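Local coordinates for protein mirolysin (Tannerella forsythia, PDB 6R7V) that probably cleaves peptide bonds as a zinc metallopeptidase of the pappalysin family, and is here in its latent, cysteine-switched zymogen form, at residues T44-P48 with M300-N305; P48-V54 with R150-V156; L163-Q168 with D180-H185. The protein carries 1 engineered substitution. One frame throughout, in Å; residues are numbered along the deposited sequence. Where two conformers were deposited one is given.

Contact 1: T44-P48 with M300-N305; sequences TILIP and MQIYAN
The carboxamide of Gln301 meets Ile45 and Leu46 at once. Ile45 lays its CG2 methyl against the amide, 3.6 Å from Gln301 CD, while the two polar atoms turn to the strand backbone. Gln301 OE1 takes the N-H of Leu46 at 2.9 Å, and Gln301 NE2 donates a hydrogen bond to Leu46 O at 2.7 Å, coming from above that carbonyl plane. One residue's N-H and C=O are thus both held by one side chain. A bend at chi2 (-53°) folds the glutamine back so that its end reaches the strand.

Beside this pair the contact is apolar. Met300 SD sits 3.7 Å from Ile47 CD1, and the Pro48 ring and the Met300 side chain run in opposite senses, with Pro48 CD and Met300 CG 3.7 Å apart. Ala304 fills the next place, its CA 3.7 Å from Pro48 CG and its CB 3.9 Å from Leu46 CG. The short helices 299-302 and 304-307 therefore lie against the start of strand 45-55. Strand 101-105 pairs with the other edge through Ile45 and Ile47, whereas Gln301 takes the edge that strand 152-157 occupies from Pro48 onward.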
loop_
_atom_site.group_PDB
_atom_site.type_symbol
_atom_site.label_atom_id
_atom_site.label_comp_id
_atom_site.label_asym_id
_atom_site.label_seq_id
_atom_site.Cartn_x
_atom_site.Cartn_y
_atom_site.Cartn_z
ATOM N N THR A 44 6.964 -12.152 13.446
ATOM C CA THR A 44 7.252 -11.168 12.433
ATOM C C THR A 44 6.998 -11.733 11.047
ATOM O O THR A 44 7.389 -12.873 10.749
ATOM C CB THR A 44 8.692 -10.665 12.549
ATOM O OG1 THR A 44 8.921 -10.156 13.863
ATOM C CG2 THR A 44 8.972 -9.542 11.567
ATOM N N ILE A 45 6.278 -10.958 10.214
ATOM C CA ILE A 45 5.983 -11.317 8.836
ATOM C C ILE A 45 7.039 -10.638 7.989
ATOM O O ILE A 45 7.252 -9.434 8.145
ATOM C CB ILE A 45 4.547 -10.865 8.478
ATOM C CG1 ILE A 45 3.522 -11.700 9.258
ATOM C CG2 ILE A 45 4.322 -10.931 6.961
ATOM C CD1 ILE A 45 2.103 -11.111 9.233
ATOM N N LEU A 46 7.734 -11.407 7.139
ATOM C CA LEU A 46 8.778 -10.853 6.282
ATOM C C LEU A 46 8.306 -10.856 4.833
ATOM O O LEU A 46 7.869 -11.885 4.319
ATOM C CB LEU A 46 10.065 -11.693 6.439
ATOM C CG LEU A 46 11.241 -11.348 5.518
ATOM C CD1 LEU A 46 11.677 -9.899 5.673
ATOM C CD2 LEU A 46 12.421 -12.281 5.823
ATOM N N ILE A 47 8.476 -9.719 4.173
ATOM C CA ILE A 47 8.073 -9.546 2.790
ATOM C C ILE A 47 9.288 -9.324 1.908
ATOM O O ILE A 47 9.864 -8.238 1.970
ATOM C CB ILE A 47 7.127 -8.322 2.653
ATOM C CG1 ILE A 47 5.919 -8.355 3.613
ATOM C CG2 ILE A 47 6.672 -8.129 1.174
ATOM C CD1 ILE A 47 4.976 -9.357 3.420
ATOM N N PRO A 48 9.654 -10.289 1.030
ATOM C CA PRO A 48 10.713 -10.038 0.020
ATOM C C PRO A 48 10.193 -9.075 -1.021
ATOM O O PRO A 48 9.065 -9.230 -1.495
ATOM C CB PRO A 48 10.934 -11.433 -0.620
ATOM C CG PRO A 48 10.284 -12.429 0.341
ATOM C CD PRO A 48 9.095 -11.649 0.890
ATOM N N MET A 300 4.110 -16.547 0.818
ATOM C CA MET A 300 5.192 -15.603 0.827
ATOM C C MET A 300 6.067 -15.824 2.060
ATOM O O MET A 300 7.256 -15.521 2.031
ATOM C CB MET A 300 4.633 -14.181 0.799
ATOM C CG MET A 300 5.696 -13.147 0.694
ATOM S SD MET A 300 4.958 -11.566 0.390
ATOM C CE MET A 300 4.682 -11.672 -1.408
ATOM N N GLN A 301 5.492 -16.369 3.138
ATOM C CA GLN A 301 6.287 -16.583 4.340
ATOM C C GLN A 301 7.143 -17.836 4.295
ATOM O O GLN A 301 8.109 -17.913 5.051
ATOM C CB GLN A 301 5.386 -16.614 5.577
ATOM C CG GLN A 301 4.652 -15.284 5.769
ATOM C CD GLN A 301 5.609 -14.121 5.766
ATOM O OE1 GLN A 301 6.429 -13.967 6.692
ATOM N NE2 GLN A 301 5.558 -13.317 4.695
ATOM N N ILE A 302 6.802 -18.814 3.445
ATOM C CA ILE A 302 7.515 -20.100 3.412
ATOM C C ILE A 302 8.974 -19.910 2.948
ATOM O O ILE A 302 9.896 -20.431 3.578
ATOM C CB ILE A 302 6.764 -21.155 2.552
ATOM C CG1 ILE A 302 5.303 -21.405 3.061
ATOM C CG2 ILE A 302 7.543 -22.505 2.491
ATOM C CD1 ILE A 302 5.102 -21.891 4.508
ATOM N N TYR A 303 9.178 -19.109 1.917
ATOM C CA TYR A 303 10.527 -18.938 1.411
ATOM C C TYR A 303 11.064 -17.517 1.617
ATOM O O TYR A 303 12.101 -17.200 1.045
ATOM C CB TYR A 303 10.566 -19.326 -0.086
ATOM C CG TYR A 303 9.930 -20.671 -0.353
ATOM C CD1 TYR A 303 10.578 -21.853 -0.002
ATOM C CD2 TYR A 303 8.643 -20.764 -0.879
ATOM C CE1 TYR A 303 9.977 -23.095 -0.195
ATOM C CE2 TYR A 303 8.035 -22.004 -1.094
ATOM C CZ TYR A 303 8.706 -23.167 -0.748
ATOM O OH TYR A 303 8.098 -24.395 -0.910
ATOM N N ALA A 304 10.430 -16.677 2.486
ATOM C CA ALA A 304 10.911 -15.299 2.641
ATOM C C ALA A 304 12.362 -15.192 3.095
ATOM O O ALA A 304 13.093 -14.364 2.552
ATOM C CB ALA A 304 10.030 -14.514 3.596
ATOM N N ASN A 305 12.792 -16.032 4.056
ATOM C CA ASN A 305 14.166 -15.982 4.554
ATOM C C ASN A 305 15.149 -16.342 3.460
ATOM O O ASN A 305 16.143 -15.642 3.310
ATOM C CB ASN A 305 14.367 -16.893 5.755
ATOM C CG ASN A 305 13.795 -16.353 7.037
ATOM O OD1 ASN A 305 13.206 -17.093 7.831
ATOM N ND2 ASN A 305 13.979 -15.062 7.291
#

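Contact 2: P48-V54 with R150-V156; sequences PVVVHVV and RYLNIWV
Val49 and Ile154 meet on the aliphatic face of two parallel strands, Val49 CG1 lying 3.7 Å from Ile154 CD1. The same diagonal step recurs two residues on, where Val51 CG1 is 3.7 Å from Val156 CG2. In both valines CG1 stands anti to the backbone N, which leans it forward to the residue two beyond its bridge partner, the next one on the same face. Leu152 and Val53 share this face.

Between the faces the backbones are joined by six hydrogen bonds in regular parallel register, alternating from Pro48 O with Leu152 N to Val54 N with Val156 O. The strands cross at -21°, a modest twist.

The other face carries Val50 beside Asn153, then His52 and Trp155. His52 NE2 donates to Asn153 OD1 at 2.7 Å in a nearly straight bond (172°), meeting a lone pair in the carbonyl plane while the acceptor lies in the imidazole plane. Ring and amide are also nearly coplanar, 16° apart. Asn153 OD1 also accepts from Trp146 N, and His52 ND1 is bonded to Thr119 OG1, so the imidazole is held at both nitrogens and its rotation should be fixed. His52 CD2 lies over one face of the Trp155 indole, 3.5 Å from Trp155 NE1, with the two rings oblique. That indole N-H is hydrogen-bonded to Asn143 O.

Around the pair, helix 64-77 packs on the valine face through Ile67 and Ile71, and Trp146 sets its ring edge-to-face with both His52 and Tyr151. Strand 45-55 lies inside the mixed sheet: its other edge pairs with 101-105 and then 118-122, and strand 152-157 passes the sheet on to 182-185.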
loop_
_atom_site.group_PDB
_atom_site.type_symbol
_atom_site.label_atom_id
_atom_site.label_comp_id
_atom_site.label_asym_id
_atom_site.label_seq_id
_atom_site.Cartn_x
_atom_site.Cartn_y
_atom_site.Cartn_z
ATOM N N PRO A 48 9.654 -10.289 1.030
ATOM C CA PRO A 48 10.713 -10.038 0.020
ATOM C C PRO A 48 10.193 -9.075 -1.021
ATOM O O PRO A 48 9.065 -9.230 -1.495
ATOM C CB PRO A 48 10.934 -11.433 -0.620
ATOM C CG PRO A 48 10.284 -12.429 0.341
ATOM C CD PRO A 48 9.095 -11.649 0.890
ATOM N N VAL A 49 10.989 -8.061 -1.379
ATOM C CA VAL A 49 10.560 -7.032 -2.301
ATOM C C VAL A 49 11.450 -6.997 -3.519
ATOM O O VAL A 49 12.668 -7.092 -3.419
ATOM C CB VAL A 49 10.604 -5.641 -1.586
ATOM C CG1 VAL A 49 10.249 -4.490 -2.542
ATOM C CG2 VAL A 49 9.674 -5.617 -0.366
ATOM N N VAL A 50 10.849 -6.775 -4.675
ATOM C CA VAL A 50 11.573 -6.433 -5.886
ATOM C C VAL A 50 11.018 -5.110 -6.384
ATOM O O VAL A 50 9.791 -4.916 -6.466
ATOM C CB VAL A 50 11.555 -7.543 -6.963
ATOM C CG1 VAL A 50 10.128 -7.954 -7.360
ATOM C CG2 VAL A 50 12.386 -7.147 -8.186
ATOM N N VAL A 51 11.923 -4.170 -6.629
ATOM C CA VAL A 51 11.545 -2.856 -7.186
ATOM C C VAL A 51 11.914 -2.823 -8.651
ATOM O O VAL A 51 13.100 -2.999 -9.006
ATOM C CB VAL A 51 12.230 -1.716 -6.407
ATOM C CG1 VAL A 51 11.835 -0.351 -6.992
ATOM C CG2 VAL A 51 11.833 -1.795 -4.936
ATOM N N HIS A 52 10.906 -2.589 -9.503
ATOM C CA HIS A 52 11.098 -2.499 -10.945
ATOM C C HIS A 52 11.101 -1.060 -11.363
ATOM O O HIS A 52 10.020 -0.465 -11.411
ATOM C CB HIS A 52 10.006 -3.239 -11.730
ATOM C CG HIS A 52 9.796 -4.659 -11.328
ATOM N ND1 HIS A 52 10.708 -5.637 -11.654
ATOM C CD2 HIS A 52 8.752 -5.233 -10.672
ATOM C CE1 HIS A 52 10.221 -6.773 -11.167
ATOM N NE2 HIS A 52 9.029 -6.579 -10.587
ATOM N N VAL A 53 12.286 -0.496 -11.679
ATOM C CA VAL A 53 12.350 0.885 -12.182
ATOM C C VAL A 53 12.178 0.818 -13.688
ATOM O O VAL A 53 12.973 0.153 -14.374
ATOM C CB VAL A 53 13.660 1.599 -11.783
ATOM C CG1 VAL A 53 13.675 3.047 -12.282
ATOM C CG2 VAL A 53 13.879 1.548 -10.272
ATOM N N VAL A 54 11.112 1.468 -14.202
ATOM C CA VAL A 54 10.820 1.476 -15.633
ATOM C C VAL A 54 10.967 2.922 -16.058
ATOM O O VAL A 54 10.243 3.784 -15.559
ATOM C CB VAL A 54 9.412 0.879 -15.906
ATOM C CG1 VAL A 54 9.119 0.869 -17.401
ATOM C CG2 VAL A 54 9.270 -0.539 -15.307
ATOM N N ARG A 150 5.661 -15.127 -4.078
ATOM C CA ARG A 150 6.863 -15.049 -3.266
ATOM C C ARG A 150 7.423 -13.652 -3.077
ATOM O O ARG A 150 8.152 -13.447 -2.105
ATOM C CB ARG A 150 7.945 -15.924 -3.888
ATOM C CG ARG A 150 7.546 -17.404 -3.794
ATOM C CD ARG A 150 8.558 -18.332 -4.392
ATOM N NE ARG A 150 7.860 -19.512 -4.897
ATOM C CZ ARG A 150 8.448 -20.547 -5.481
ATOM N NH1 ARG A 150 9.767 -20.579 -5.618
ATOM N NH2 ARG A 150 7.722 -21.560 -5.930
ATOM N N TYR A 151 7.158 -12.736 -3.995
ATOM C CA TYR A 151 7.704 -11.383 -3.905
ATOM C C TYR A 151 6.621 -10.360 -3.965
ATOM O O TYR A 151 5.650 -10.503 -4.715
ATOM C CB TYR A 151 8.632 -11.085 -5.125
ATOM C CG TYR A 151 9.756 -12.078 -5.336
ATOM C CD1 TYR A 151 11.034 -11.836 -4.830
ATOM C CD2 TYR A 151 9.579 -13.205 -6.144
ATOM C CE1 TYR A 151 12.089 -12.712 -5.083
ATOM C CE2 TYR A 151 10.639 -14.057 -6.444
ATOM C CZ TYR A 151 11.890 -13.813 -5.902
ATOM O OH TYR A 151 12.911 -14.687 -6.161
ATOM N N LEU A 152 6.818 -9.272 -3.213
ATOM C CA LEU A 152 6.039 -8.054 -3.426
ATOM C C LEU A 152 6.750 -7.289 -4.522
ATOM O O LEU A 152 7.909 -6.895 -4.373
ATOM C CB LEU A 152 5.902 -7.190 -2.165
ATOM C CG LEU A 152 5.529 -5.689 -2.366
ATOM C CD1 LEU A 152 4.124 -5.510 -2.987
ATOM C CD2 LEU A 152 5.551 -4.921 -1.053
ATOM N N ASN A 153 6.031 -7.066 -5.626
ATOM C CA ASN A 153 6.522 -6.306 -6.770
ATOM C C ASN A 153 6.088 -4.854 -6.662
ATOM O O ASN A 153 4.881 -4.581 -6.550
ATOM C CB ASN A 153 5.967 -6.877 -8.066
ATOM C CG ASN A 153 6.515 -8.217 -8.429
ATOM O OD1 ASN A 153 7.412 -8.347 -9.276
ATOM N ND2 ASN A 153 6.006 -9.252 -7.800
ATOM N N ILE A 154 7.065 -3.938 -6.662
ATOM C CA ILE A 154 6.810 -2.514 -6.621
ATOM C C ILE A 154 7.345 -1.909 -7.895
ATOM O O ILE A 154 8.579 -1.920 -8.090
ATOM C CB ILE A 154 7.450 -1.821 -5.410
ATOM C CG1 ILE A 154 7.014 -2.455 -4.066
ATOM C CG2 ILE A 154 7.111 -0.326 -5.476
ATOM C CD1 ILE A 154 7.696 -1.769 -2.809
ATOM N N TRP A 155 6.460 -1.435 -8.786
ATOM C CA TRP A 155 6.906 -0.812 -10.030
ATOM C C TRP A 155 7.009 0.673 -9.800
ATOM O O TRP A 155 6.130 1.243 -9.130
ATOM C CB TRP A 155 5.913 -1.106 -11.162
ATOM C CG TRP A 155 5.942 -2.503 -11.665
ATOM C CD1 TRP A 155 6.605 -2.951 -12.772
ATOM C CD2 TRP A 155 5.131 -3.601 -11.208
ATOM N NE1 TRP A 155 6.325 -4.287 -12.987
ATOM C CE2 TRP A 155 5.446 -4.718 -12.015
ATOM C CE3 TRP A 155 4.212 -3.770 -10.148
ATOM C CZ2 TRP A 155 4.812 -5.957 -11.853
ATOM C CZ3 TRP A 155 3.619 -5.009 -9.964
ATOM C CH2 TRP A 155 3.884 -6.076 -10.834
ATOM N N VAL A 156 8.088 1.302 -10.300
ATOM C CA VAL A 156 8.296 2.743 -10.186
ATOM C C VAL A 156 8.372 3.308 -11.583
ATOM O O VAL A 156 9.158 2.795 -12.391
ATOM C CB VAL A 156 9.575 3.036 -9.387
ATOM C CG1 VAL A 156 9.815 4.541 -9.272
ATOM C CG2 VAL A 156 9.512 2.379 -8.001
#

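Contact 3: L163-Q168 with D180-H185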
loop_
_atom_site.group_PDB
_atom_site.type_symbol
_atom_site.label_atom_id
_atom_site.label_comp_id
_atom_site.label_asym_id
_atom_site.label_seq_id
_atom_site.Cartn_x
_atom_site.Cartn_y
_atom_site.Cartn_z
ATOM N N LEU A 163 -1.806 11.101 -11.025
ATOM C CA LEU A 163 -1.741 9.877 -10.226
ATOM C C LEU A 163 -0.413 9.652 -9.456
ATOM O O LEU A 163 0.661 9.632 -10.053
ATOM C CB LEU A 163 -2.016 8.693 -11.157
ATOM C CG LEU A 163 -2.227 7.319 -10.521
ATOM C CD1 LEU A 163 -3.434 7.315 -9.606
ATOM C CD2 LEU A 163 -2.428 6.269 -11.599
ATOM N N LEU A 164 -0.510 9.425 -8.138
ATOM C CA LEU A 164 0.681 9.165 -7.312
ATOM C C LEU A 164 1.017 7.682 -7.221
ATOM O O LEU A 164 2.190 7.329 -7.045
ATOM C CB LEU A 164 0.515 9.703 -5.874
ATOM C CG LEU A 164 0.280 11.214 -5.689
ATOM C CD1 LEU A 164 0.255 11.551 -4.228
ATOM C CD2 LEU A 164 1.323 12.049 -6.379
ATOM N N GLY A 165 0.001 6.829 -7.252
ATOM C CA GLY A 165 0.239 5.401 -7.112
ATOM C C GLY A 165 -1.052 4.623 -7.125
ATOM O O GLY A 165 -2.144 5.212 -7.040
ATOM N N TYR A 166 -0.936 3.297 -7.233
ATOM C CA TYR A 166 -2.092 2.417 -7.141
ATOM C C TYR A 166 -1.650 1.016 -6.740
ATOM O O TYR A 166 -0.499 0.626 -6.953
ATOM C CB TYR A 166 -2.923 2.401 -8.429
ATOM C CG TYR A 166 -2.287 1.740 -9.630
ATOM C CD1 TYR A 166 -2.578 0.418 -9.957
ATOM C CD2 TYR A 166 -1.485 2.470 -10.506
ATOM C CE1 TYR A 166 -2.038 -0.179 -11.094
ATOM C CE2 TYR A 166 -0.961 1.889 -11.656
ATOM C CZ TYR A 166 -1.263 0.571 -11.959
ATOM O OH TYR A 166 -0.733 -0.016 -13.082
ATOM N N ALA A 167 -2.567 0.261 -6.153
ATOM C CA ALA A 167 -2.294 -1.090 -5.700
ATOM C C ALA A 167 -3.347 -2.025 -6.201
ATOM O O ALA A 167 -4.481 -1.600 -6.449
ATOM C CB ALA A 167 -2.296 -1.116 -4.173
ATOM N N GLN A 168 -3.035 -3.311 -6.208
ATOM C CA GLN A 168 -4.026 -4.321 -6.499
ATOM C C GLN A 168 -4.436 -4.950 -5.156
ATOM O O GLN A 168 -3.577 -5.319 -4.363
ATOM C CB GLN A 168 -3.497 -5.377 -7.498
ATOM C CG GLN A 168 -4.627 -6.307 -7.928
ATOM C CD GLN A 168 -4.200 -7.243 -9.020
ATOM O OE1 GLN A 168 -4.069 -6.846 -10.163
ATOM N NE2 GLN A 168 -3.986 -8.496 -8.677
ATOM N N ASP A 180 -0.532 -8.529 -9.428
ATOM C CA ASP A 180 -0.539 -8.236 -8.010
ATOM C C ASP A 180 0.713 -7.440 -7.621
ATOM O O ASP A 180 1.815 -7.700 -8.129
ATOM C CB ASP A 180 -0.647 -9.519 -7.171
ATOM C CG ASP A 180 -0.727 -9.225 -5.681
ATOM O OD1 ASP A 180 -1.612 -8.436 -5.277
ATOM O OD2 ASP A 180 0.127 -9.719 -4.949
ATOM N N GLY A 181 0.530 -6.412 -6.794
ATOM C CA GLY A 181 1.625 -5.556 -6.380
ATOM C C GLY A 181 1.207 -4.117 -6.354
ATOM O O GLY A 181 -0.009 -3.806 -6.302
ATOM N N VAL A 182 2.226 -3.221 -6.351
ATOM C CA VAL A 182 1.944 -1.787 -6.243
ATOM C C VAL A 182 2.792 -1.006 -7.217
ATOM O O VAL A 182 3.887 -1.442 -7.623
ATOM C CB VAL A 182 2.074 -1.209 -4.802
ATOM C CG1 VAL A 182 1.224 -1.995 -3.793
ATOM C CG2 VAL A 182 3.524 -1.137 -4.341
ATOM N N VAL A 183 2.235 0.128 -7.678
ATOM C CA VAL A 183 2.895 0.995 -8.665
ATOM C C VAL A 183 2.983 2.379 -8.044
ATOM O O VAL A 183 1.957 2.907 -7.555
ATOM C CB VAL A 183 2.111 1.038 -10.000
ATOM C CG1 VAL A 183 2.853 1.877 -11.035
ATOM C CG2 VAL A 183 1.865 -0.368 -10.566
ATOM N N ILE A 184 4.191 2.987 -8.071
ATOM C CA ILE A 184 4.391 4.299 -7.486
ATOM C C ILE A 184 4.985 5.262 -8.501
ATOM O O ILE A 184 5.922 4.900 -9.219
ATOM C CB ILE A 184 5.306 4.218 -6.221
ATOM C CG1 ILE A 184 4.885 3.122 -5.184
ATOM C CG2 ILE A 184 5.382 5.618 -5.501
ATOM C CD1 ILE A 184 3.458 3.425 -4.524
ATOM N N HIS A 185 4.536 6.523 -8.481
ATOM C CA HIS A 185 5.116 7.547 -9.361
ATOM C C HIS A 185 6.545 7.778 -8.930
ATOM O O HIS A 185 6.805 7.956 -7.738
ATOM C CB HIS A 185 4.297 8.830 -9.200
ATOM C CG HIS A 185 4.541 9.858 -10.255
ATOM N ND1 HIS A 185 5.794 10.383 -10.479
ATOM C CD2 HIS A 185 3.681 10.367 -11.165
ATOM C CE1 HIS A 185 5.656 11.224 -11.497
ATOM N NE2 HIS A 185 4.411 11.232 -11.962
HETATM O O HOH W 1 -0.867 -2.237 -8.558
HETATM O O HOH W 2 -4.129 -9.117 -5.889
#
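Strands 165-167 and 182-185 run antiparallel (177°), with Tyr166 and Val183 as the hydrogen-bonded pair, each N to the other's O at 2.9 Å, and further bonds from His185 N to Leu164 O and from Gln168 N to Gly181 O. On the side of that central pair, Val183 lies beneath the phenol. Its CG2 stands 4.0 Å from the Tyr166 ring centroid, a CH-pi contact over the face, and its CB is also under the ring, offset toward the rim. Tyr166 CG sits between backbone N and carbonyl carbon (chi1 69°), which carries the ring across to Val183 on the partner strand; its OH is tied to Asp133. At one end Leu163 O approaches the His185 ring at its edge, 3.3 Å from His185 CD2. At the other, a water accepts from Gln168 NE2 and donates to Asp180 OD1, at 2.7 Å from the latter; Gln168 OE1 is hydrogen-bonded to Thr179 OG1, and NE2 also to Lys176 O. A second water donates to Gly181 O and, weakly, to Tyr166 O.

Asp180 OD2 also holds Arg297 in a salt bridge and Trp212 NE1, which would favour the charged carboxylate. The outer edge of strand 165-167 bonds to the two residues after the zinc ligand Cys6: Gly165 through backbone to Gly7, and Ala167 O to Ser8 OG, while Ala167 packs on the zinc ligand His211. This edge therefore receives the cysteine-switch segment in the zymogen, and, as in other metzincins, probably receives peptide substrate once that segment has gone.

Overall arrangement
From the N terminus, the chain passes Cys6 and two helices before entering strand 45-55, which serves two contacts: its start belongs to contact 1, the rest to contact 2, with Pro48 common to both. Contact 2 closes first, a loop of some hundred residues holding helix 64-77 and strands 101-105 and 118-122. Contact 3 follows in series, a short hairpin-like return. Contact 1 closes last, bringing residues 300-305 back to the first strand, so its large loop encloses the other two. Contacts 2 and 3 meet where Trp155 pairs with Val182 and Ile184, making one sheet; contacts 1 and 2 touch through Met300 and Tyr151. Contacts 1 and 3 do not touch, their centres about 21 Å apart.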